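PDB 6MLX: leucine-rich repeat protein TpLRR from Treponema pallidum, which is of unknown function but, as a secreted, probably periplasmic leucine-rich repeat protein, may serve as a scaffold for binding other molecules. Local coordinates for residues Ser124-Leu128 with Phe145-Ala149. Residues are numbered along the deposited sequence; the frame is centred on the assembly and turned at random.
Sequences SCGSL and FRDCA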
ATOM      1  N   SER A 124      -0.815   8.760  -5.625  1.00 28.42           N
ATOM      2  CA  SER A 124      -1.149   8.787  -7.058  1.00 28.43           C
ATOM      3  C   SER A 124      -1.601   7.431  -7.592  1.00 28.59           C
ATOM      4  O   SER A 124      -1.436   7.136  -8.778  1.00 28.55           O
ATOM      5  CB  SER A 124       0.023   9.311  -7.900  1.00 28.16           C
ATOM      6  OG  SER A 124       0.207  10.697  -7.687  1.00 28.07           O
ATOM      7  N   CYS A 125      -2.175   6.583  -6.738  1.00 28.49           N
ATOM      8  CA  CYS A 125      -2.846   5.377  -7.229  1.00 28.62           C
ATOM      9  C   CYS A 125      -4.257   5.771  -7.661  1.00 28.84           C
ATOM     10  O   CYS A 125      -5.242   5.606  -6.938  1.00 29.01           O
ATOM     11  CB  CYS A 125      -2.841   4.283  -6.173  1.00 28.65           C
ATOM     12  SG  CYS A 125      -1.240   3.464  -6.058  1.00 28.47           S
ATOM     13  N   GLY A 126      -4.346   6.279  -8.895  1.00 28.95           N
ATOM     14  CA  GLY A 126      -5.533   6.947  -9.375  1.00 29.21           C
ATOM     15  C   GLY A 126      -6.694   6.038  -9.729  1.00 29.53           C
ATOM     16  O   GLY A 126      -7.767   6.553 -10.057  1.00 29.77           O
ATOM     17  N   SER A 127      -6.512   4.720  -9.702  1.00 29.55           N
ATOM     18  CA  SER A 127      -7.607   3.802  -9.987  1.00 29.84           C
ATOM     19  C   SER A 127      -8.140   3.102  -8.747  1.00 29.84           C
ATOM     20  O   SER A 127      -9.145   2.384  -8.842  1.00 30.06           O
ATOM     21  CB  SER A 127      -7.173   2.731 -11.004  1.00 29.91           C
ATOM     22  OG  SER A 127      -6.895   3.296 -12.269  1.00 29.99           O
ATOM     23  N   LEU A 128      -7.492   3.274  -7.608  1.00 29.58           N
ATOM     24  CA  LEU A 128      -7.853   2.529  -6.412  1.00 29.55           C
ATOM     25  C   LEU A 128      -9.202   3.016  -5.886  1.00 29.72           C
ATOM     26  O   LEU A 128      -9.396   4.213  -5.668  1.00 29.72           O
ATOM     27  CB  LEU A 128      -6.750   2.692  -5.368  1.00 29.24           C
ATOM     28  CG  LEU A 128      -6.728   1.887  -4.067  1.00 29.29           C
ATOM     29  CD1 LEU A 128      -6.730   0.396  -4.332  1.00 29.17           C
ATOM     30  CD2 LEU A 128      -5.480   2.295  -3.275  1.00 29.05           C
ATOM     31  N   PHE A 145      -2.575   7.714   1.142  1.00 28.20           N
ATOM     32  CA  PHE A 145      -3.511   7.674   0.026  1.00 28.33           C
ATOM     33  C   PHE A 145      -3.607   9.027  -0.678  1.00 28.39           C
ATOM     34  O   PHE A 145      -4.662   9.396  -1.198  1.00 28.49           O
ATOM     35  CB  PHE A 145      -4.875   7.187   0.509  1.00 28.61           C
ATOM     36  CG  PHE A 145      -4.811   5.841   1.145  1.00 28.61           C
ATOM     37  CD1 PHE A 145      -4.761   4.696   0.357  1.00 28.53           C
ATOM     38  CD2 PHE A 145      -4.741   5.713   2.529  1.00 28.62           C
ATOM     39  CE1 PHE A 145      -4.679   3.438   0.938  1.00 28.54           C
ATOM     40  CE2 PHE A 145      -4.654   4.460   3.119  1.00 28.55           C
ATOM     41  CZ  PHE A 145      -4.624   3.324   2.322  1.00 28.51           C
ATOM     42  N   ARG A 146      -2.489   9.760  -0.710  1.00 28.53           N
ATOM     43  CA  ARG A 146      -2.432  11.048  -1.396  1.00 28.47           C
ATOM     44  C   ARG A 146      -2.795  10.886  -2.868  1.00 28.47           C
ATOM     45  O   ARG A 146      -2.307   9.979  -3.542  1.00 28.37           O
ATOM     46  CB  ARG A 146      -1.023  11.638  -1.260  1.00 28.14           C
ATOM     47  CG  ARG A 146      -0.838  13.034  -1.862  1.00 28.07           C
ATOM     48  CD  ARG A 146       0.657  13.455  -1.849  1.00 27.59           C
ATOM     49  NE  ARG A 146       1.311  13.182  -0.568  1.00 27.48           N
ATOM     50  CZ  ARG A 146       1.109  13.902   0.537  1.00 27.45           C
ATOM     51  NH1 ARG A 146       0.264  14.921   0.512  1.00 27.62           N
ATOM     52  NH2 ARG A 146       1.739  13.602   1.671  1.00 27.37           N
ATOM     53  N   ASP A 147      -3.685  11.749  -3.355  1.00 28.60           N
ATOM     54  CA  ASP A 147      -4.048  11.794  -4.774  1.00 28.62           C
ATOM     55  C   ASP A 147      -4.611  10.472  -5.289  1.00 28.78           C
ATOM     56  O   ASP A 147      -4.420  10.127  -6.463  1.00 28.67           O
ATOM     57  CB  ASP A 147      -2.854  12.199  -5.638  1.00 28.32           C
ATOM     58  CG  ASP A 147      -2.254  13.482  -5.198  1.00 28.18           C
ATOM     59  OD1 ASP A 147      -3.020  14.422  -4.921  1.00 28.31           O
ATOM     60  OD2 ASP A 147      -1.019  13.538  -5.100  1.00 27.97           O
ATOM     61  N   CYS A 148      -5.298   9.718  -4.432  1.00 28.60           N
ATOM     62  CA  CYS A 148      -6.085   8.574  -4.892  1.00 28.85           C
ATOM     63  C   CYS A 148      -7.444   9.118  -5.331  1.00 29.16           C
ATOM     64  O   CYS A 148      -8.428   9.128  -4.590  1.00 29.31           O
ATOM     65  CB  CYS A 148      -6.183   7.517  -3.800  1.00 28.82           C
ATOM     66  SG  CYS A 148      -4.579   6.669  -3.502  1.00 28.51           S
ATOM     67  N   ALA A 149      -7.480   9.612  -6.570  1.00 29.25           N
ATOM     68  CA  ALA A 149      -8.626  10.400  -7.017  1.00 29.51           C
ATOM     69  C   ALA A 149      -9.886   9.560  -7.194  1.00 29.82           C
ATOM     70  O   ALA A 149     -10.983  10.126  -7.239  1.00 30.04           O
ATOM     71  CB  ALA A 149      -8.294  11.127  -8.322  1.00 29.53           C
TER
HETATM   72  O   HOH W   1       0.777  11.950  -5.365  1.00 28.02           O
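Ser-124 and Arg-146 make the one direct hydrogen bond between 124-128 and 145-149. Ser-124 N lies 2.8 Å from Arg-146 O, an ordinary-length bond that is nearly straight at the hydrogen (163°), its donor tilted 19° from the carbonyl plane. Beside it Ser-124 CA approaches Asp-147 O at 3.6 Å in a CA-H...O contact, so two successive carbonyls face the backbone of one serine.

A water stands between the polar side chains of Ser-124 and Asp-147. Its O lies 2.7 Å from Ser-124 OG. The water O appears to donate to Asp-147 OD2, but at 2.4 Å from that atom the link is too short to be more than doubtful. With chi1 at -71°, Ser-124 OG sits beside its own backbone N and can reach this water although its CB points away from 145-149.

Apolar contacts form the buried side. Cys-148 SG rests 4.0 Å from Cys-125 CB, and Leu-128 CD2 reaches the edge of the Phe-145 ring, near its plane, 4.4 Å from Phe-145 CD1. Separately, Cys-148 SG also lies against the polar Cys-125 O, at a van der Waals distance of 3.7 Å. Cys-125 SG and Cys-148 SG, 5.3 Å apart, form no disulfide.

Cys-125 and Cys-148 each centre an inverse gamma turn with nearly the same phi and psi, evidence that equivalent corners of successive repeats are stacked. These corners lie in the loops between strands 116-117 and 130-132 and between 139-140 and 153-155. The stacking continues on both flanks: Cys-125 touches Cys-102, while backbone bonds join Phe-145 to Leu-167 and Asp-147 to Glu-169. Arg-146 links the preceding and following loops, pairing with Asp-120 on one and Glu-169 on the other, within the BspA-type leucine-rich repeat region.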